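Local coordinates for protein putative phosphohydrolase (Shewanella amazonensis, PDB 3M1T) that is a putative phosphohydrolase, also named as a putative signal-transduction protein, built on a helical HDOD domain of the HD phosphodiesterase clan, at residues 36-41 / 80-85; 144-147 / 152-155. All coordinates share one frame; numbering follows the deposited sequence.

Contact 1 of 2, residues 36-41 / 80-85; sequences KAVSEK and QTLRTL
Val38 meets Leu82 and Arg83 with its two methyl groups, one for each partner. From CA its CB points at helix 79-94, and there the side chain forks. CG1, anti to the backbone N (chi1 170°), touches Leu82, approaching CD2 to 4.4 Å. CG2 lies over one face of the Arg83 guanidinium, 4.3 Å from NH1, a loose contact of a methyl with a flat group. The branched side chain suits this place because it offers two apolar tips close to the backbone, where the CA atoms of Val38 and Arg83 are 8.3 Å apart. Leu82 is longer and reaches out from its own helix, CG anti to the backbone N (chi1 180°), also packing on helices 70-77 and 46-56. The face of a guanidinium tolerates a methyl, and the N-H groups of Arg83 are used elsewhere: NH2 hydrogen-bonds to Ser33 O, and NH1 makes weak hydrogen bonds to Asn30 O and Val28 O. Arg83 thereby ties helix 79-94 to the end of helix 19-29 and the turn leading to helix 35-43. The contact is a helix-helix packing between helices 35-43 and 79-94, more than thirty residues apart in sequence, within the helical HDOD domain.

Contact 2 of 2, residues 144-147 / 152-155; sequences LIVN and VAAT
Ile145 and Val146 are turned by their first torsions so that each offers its CG2 methyl to Ala153. In Ile145, chi1 of -67° puts CG2 anti to the backbone N and the longer CG1 branch beside that N. In Val146, chi1 of 172° sets CG1 anti to the N, and it is CG2, anti to the carbonyl carbon, that faces the alanine. The CB of Ala153 points at helix 140-148 and comes in between the two neighbours, 4.2 Å from Ile145 CG2. Val146 CG2 lies 4.1 Å from the same Ala153 CB. This methyl also reaches the main chain, with Val146 CA 3.9 Å from Ala153 CB. A single methyl suits so close an approach: the CA atoms of Val146 and Ala153 are 5.4 Å apart, near enough for the side chain to rest directly on the opposing backbone. The beta-branched residues present their methyls close to the helix surface, and both have further work. Ile145 packs on helices 166-174 and 178-188, while Val146 touches Val98 and Phe101 in a loop. All the contacts across the pair are van der Waals in kind. The arrangement is characteristic of two consecutive helices joined by a very short turn, helix 140-148 running almost directly into helix 150-161, with alanine at the point of close approach.

In the fold
Contact 1 and contact 2 lie on opposite sides of the chain's centre, each about 19 Å from it. Their own centres are 35 Å apart and their nearest atoms about 19 Å, so they do not touch. Both segments of contact 1 precede those of contact 2 in the sequence, and no helix is shared. Contact 1 joins helices 35-43 and 79-94, separated by helices 46-56 and 70-77, whereas contact 2 joins the neighbouring helices 140-148 and 150-161. All four segments belong to the HDOD domain. One contact thus brings together parts of this helical domain that are distant in sequence, and the other packs two consecutive helices against each other across a short connection.

Contact 1 of 2, residues 36-41 / 80-85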
loop_
_atom_site.group_PDB
_atom_site.type_symbol
_atom_site.label_atom_id
_atom_site.label_comp_id
_atom_site.label_asym_id
_atom_site.label_seq_id
_atom_site.Cartn_x
_atom_site.Cartn_y
_atom_site.Cartn_z
ATOM N N LYS A 36 25.349 -4.804 -5.763
ATOM C CA LYS A 36 26.297 -3.735 -5.437
ATOM C C LYS A 36 25.629 -2.359 -5.494
ATOM O O LYS A 36 25.791 -1.545 -4.588
ATOM C CB LYS A 36 27.464 -3.757 -6.429
ATOM C CG LYS A 36 28.628 -2.891 -6.069
ATOM C CD LYS A 36 29.845 -3.227 -6.933
ATOM C CE LYS A 36 31.065 -2.413 -6.527
ATOM N NZ LYS A 36 32.347 -2.977 -7.125
ATOM N N ALA A 37 24.887 -2.105 -6.567
ATOM C CA ALA A 37 24.295 -0.802 -6.776
ATOM C C ALA A 37 23.310 -0.489 -5.662
ATOM O O ALA A 37 23.291 0.637 -5.126
ATOM C CB ALA A 37 23.606 -0.736 -8.094
ATOM N N VAL A 38 22.475 -1.468 -5.337
ATOM C CA VAL A 38 21.455 -1.287 -4.286
ATOM C C VAL A 38 22.124 -1.112 -2.915
ATOM O O VAL A 38 21.781 -0.180 -2.152
ATOM C CB VAL A 38 20.454 -2.464 -4.223
ATOM C CG1 VAL A 38 19.592 -2.336 -2.977
ATOM C CG2 VAL A 38 19.557 -2.504 -5.496
ATOM N N SER A 39 23.099 -1.995 -2.621
ATOM C CA SER A 39 23.830 -1.937 -1.336
ATOM C C SER A 39 24.603 -0.641 -1.175
ATOM O O SER A 39 24.512 0.001 -0.112
ATOM C CB SER A 39 24.769 -3.132 -1.187
ATOM O OG SER A 39 24.008 -4.317 -1.397
ATOM N N GLU A 40 25.321 -0.236 -2.218
ATOM C CA GLU A 40 26.062 1.010 -2.133
ATOM C C GLU A 40 25.113 2.193 -1.895
ATOM O O GLU A 40 25.403 3.029 -1.042
ATOM C CB GLU A 40 26.943 1.233 -3.350
ATOM C CG GLU A 40 28.123 0.280 -3.326
ATOM C CD GLU A 40 29.122 0.491 -4.440
ATOM O OE1 GLU A 40 28.864 1.296 -5.377
ATOM O OE2 GLU A 40 30.181 -0.184 -4.360
ATOM N N LYS A 41 23.997 2.250 -2.617
ATOM C CA LYS A 41 23.110 3.420 -2.486
ATOM C C LYS A 41 22.583 3.502 -1.046
ATOM O O LYS A 41 22.553 4.572 -0.448
ATOM C CB LYS A 41 21.980 3.323 -3.502
ATOM C CG LYS A 41 21.206 4.613 -3.695
ATOM C CD LYS A 41 22.042 5.658 -4.374
ATOM C CE LYS A 41 21.276 6.945 -4.684
ATOM N NZ LYS A 41 22.037 7.959 -5.496
ATOM N N GLN A 80 14.643 -9.661 -4.132
ATOM C CA GLN A 80 13.279 -9.311 -4.465
ATOM C C GLN A 80 12.619 -8.804 -3.170
ATOM O O GLN A 80 11.965 -7.753 -3.156
ATOM C CB GLN A 80 12.523 -10.490 -5.140
ATOM N N THR A 81 12.828 -9.512 -2.064
ATOM C CA THR A 81 12.295 -9.073 -0.777
ATOM C C THR A 81 12.956 -7.787 -0.286
ATOM O O THR A 81 12.266 -6.883 0.174
ATOM C CB THR A 81 12.435 -10.186 0.300
ATOM O OG1 THR A 81 11.641 -11.297 -0.109
ATOM C CG2 THR A 81 11.937 -9.706 1.651
ATOM N N LEU A 82 14.278 -7.709 -0.376
ATOM C CA LEU A 82 15.010 -6.504 0.079
ATOM C C LEU A 82 14.491 -5.260 -0.647
ATOM O O LEU A 82 14.198 -4.259 -0.025
ATOM C CB LEU A 82 16.525 -6.634 -0.136
ATOM C CG LEU A 82 17.400 -5.446 0.293
ATOM C CD1 LEU A 82 17.278 -5.275 1.803
ATOM C CD2 LEU A 82 18.837 -5.618 -0.141
ATOM N N ARG A 83 14.356 -5.345 -1.966
ATOM C CA ARG A 83 13.871 -4.192 -2.735
ATOM C C ARG A 83 12.546 -3.728 -2.181
ATOM O O ARG A 83 12.317 -2.537 -2.020
ATOM C CB ARG A 83 13.690 -4.554 -4.215
ATOM C CG ARG A 83 14.949 -4.804 -4.976
ATOM C CD ARG A 83 14.556 -5.294 -6.381
ATOM N NE ARG A 83 15.677 -5.792 -7.156
ATOM C CZ ARG A 83 16.467 -5.053 -7.936
ATOM N NH1 ARG A 83 16.299 -3.724 -8.035
ATOM N NH2 ARG A 83 17.424 -5.650 -8.629
ATOM N N THR A 84 11.696 -4.683 -1.890
ATOM C CA THR A 84 10.393 -4.380 -1.438
ATOM C C THR A 84 10.414 -3.621 -0.102
ATOM O O THR A 84 9.689 -2.667 0.068
ATOM C CB THR A 84 9.619 -5.660 -1.418
ATOM O OG1 THR A 84 9.752 -6.274 -2.728
ATOM C CG2 THR A 84 8.174 -5.367 -1.076
ATOM N N LEU A 85 11.272 -4.049 0.822
ATOM C CA LEU A 85 11.437 -3.412 2.116
ATOM C C LEU A 85 12.076 -2.036 2.021
ATOM O O LEU A 85 11.743 -1.139 2.808
ATOM C CB LEU A 85 12.212 -4.326 3.093
ATOM C CG LEU A 85 11.508 -5.615 3.461
ATOM C CD1 LEU A 85 12.393 -6.331 4.450
ATOM C CD2 LEU A 85 10.069 -5.395 4.022
#

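Contact 2 of 2, residues 144-147 / 152-155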
loop_
_atom_site.group_PDB
_atom_site.type_symbol
_atom_site.label_atom_id
_atom_site.label_comp_id
_atom_site.label_asym_id
_atom_site.label_seq_id
_atom_site.Cartn_x
_atom_site.Cartn_y
_atom_site.Cartn_z
ATOM N N LEU A 144 -2.971 12.490 2.063
ATOM C CA LEU A 144 -2.757 13.666 1.259
ATOM C C LEU A 144 -3.986 14.598 1.395
ATOM O O LEU A 144 -3.794 15.811 1.389
ATOM C CB LEU A 144 -2.596 13.265 -0.225
ATOM C CG LEU A 144 -1.324 12.554 -0.607
ATOM C CD1 LEU A 144 -1.372 12.292 -2.121
ATOM C CD2 LEU A 144 -0.081 13.433 -0.318
ATOM N N ILE A 145 -5.185 14.041 1.394
ATOM C CA ILE A 145 -6.408 14.866 1.511
ATOM C C ILE A 145 -6.475 15.596 2.850
ATOM O O ILE A 145 -6.789 16.805 2.925
ATOM C CB ILE A 145 -7.652 14.095 1.201
ATOM C CG1 ILE A 145 -7.686 13.697 -0.296
ATOM C CG2 ILE A 145 -8.945 14.920 1.600
ATOM C CD1 ILE A 145 -8.779 12.833 -0.626
ATOM N N VAL A 146 -6.168 14.888 3.921
ATOM C CA VAL A 146 -6.143 15.537 5.254
ATOM C C VAL A 146 -5.136 16.663 5.300
ATOM O O VAL A 146 -5.421 17.759 5.809
ATOM C CB VAL A 146 -5.860 14.501 6.352
ATOM C CG1 VAL A 146 -5.616 15.201 7.755
ATOM C CG2 VAL A 146 -7.003 13.508 6.425
ATOM N N ASN A 147 -3.943 16.431 4.759
ATOM C CA ASN A 147 -2.932 17.470 4.769
ATOM C C ASN A 147 -3.159 18.608 3.813
ATOM O O ASN A 147 -2.856 19.744 4.141
ATOM C CB ASN A 147 -1.569 16.838 4.626
ATOM C CG ASN A 147 -1.016 16.421 6.005
ATOM O OD1 ASN A 147 0.190 16.342 6.202
ATOM N ND2 ASN A 147 -1.917 16.200 6.976
ATOM N N VAL A 152 -12.019 20.621 4.412
ATOM C CA VAL A 152 -12.826 19.681 3.651
ATOM C C VAL A 152 -12.767 18.266 4.222
ATOM O O VAL A 152 -13.774 17.611 4.353
ATOM C CB VAL A 152 -12.489 19.721 2.146
ATOM C CG1 VAL A 152 -13.139 18.566 1.414
ATOM C CG2 VAL A 152 -12.952 21.081 1.621
ATOM N N ALA A 153 -11.568 17.787 4.566
ATOM C CA ALA A 153 -11.441 16.464 5.143
ATOM C C ALA A 153 -12.249 16.301 6.396
ATOM O O ALA A 153 -12.901 15.298 6.589
ATOM C CB ALA A 153 -9.957 16.152 5.437
ATOM N N ALA A 154 -12.232 17.300 7.272
ATOM C CA ALA A 154 -13.014 17.239 8.476
ATOM C C ALA A 154 -14.539 17.240 8.204
ATOM O O ALA A 154 -15.336 16.508 8.815
ATOM C CB ALA A 154 -12.657 18.445 9.409
ATOM N N THR A 155 -14.927 18.097 7.263
ATOM C CA THR A 155 -16.332 18.167 6.836
ATOM C C THR A 155 -16.778 16.827 6.285
ATOM O O THR A 155 -17.906 16.355 6.585
ATOM C CB THR A 155 -16.493 19.294 5.820
ATOM O OG1 THR A 155 -16.189 20.526 6.500
ATOM C CG2 THR A 155 -17.944 19.328 5.270
#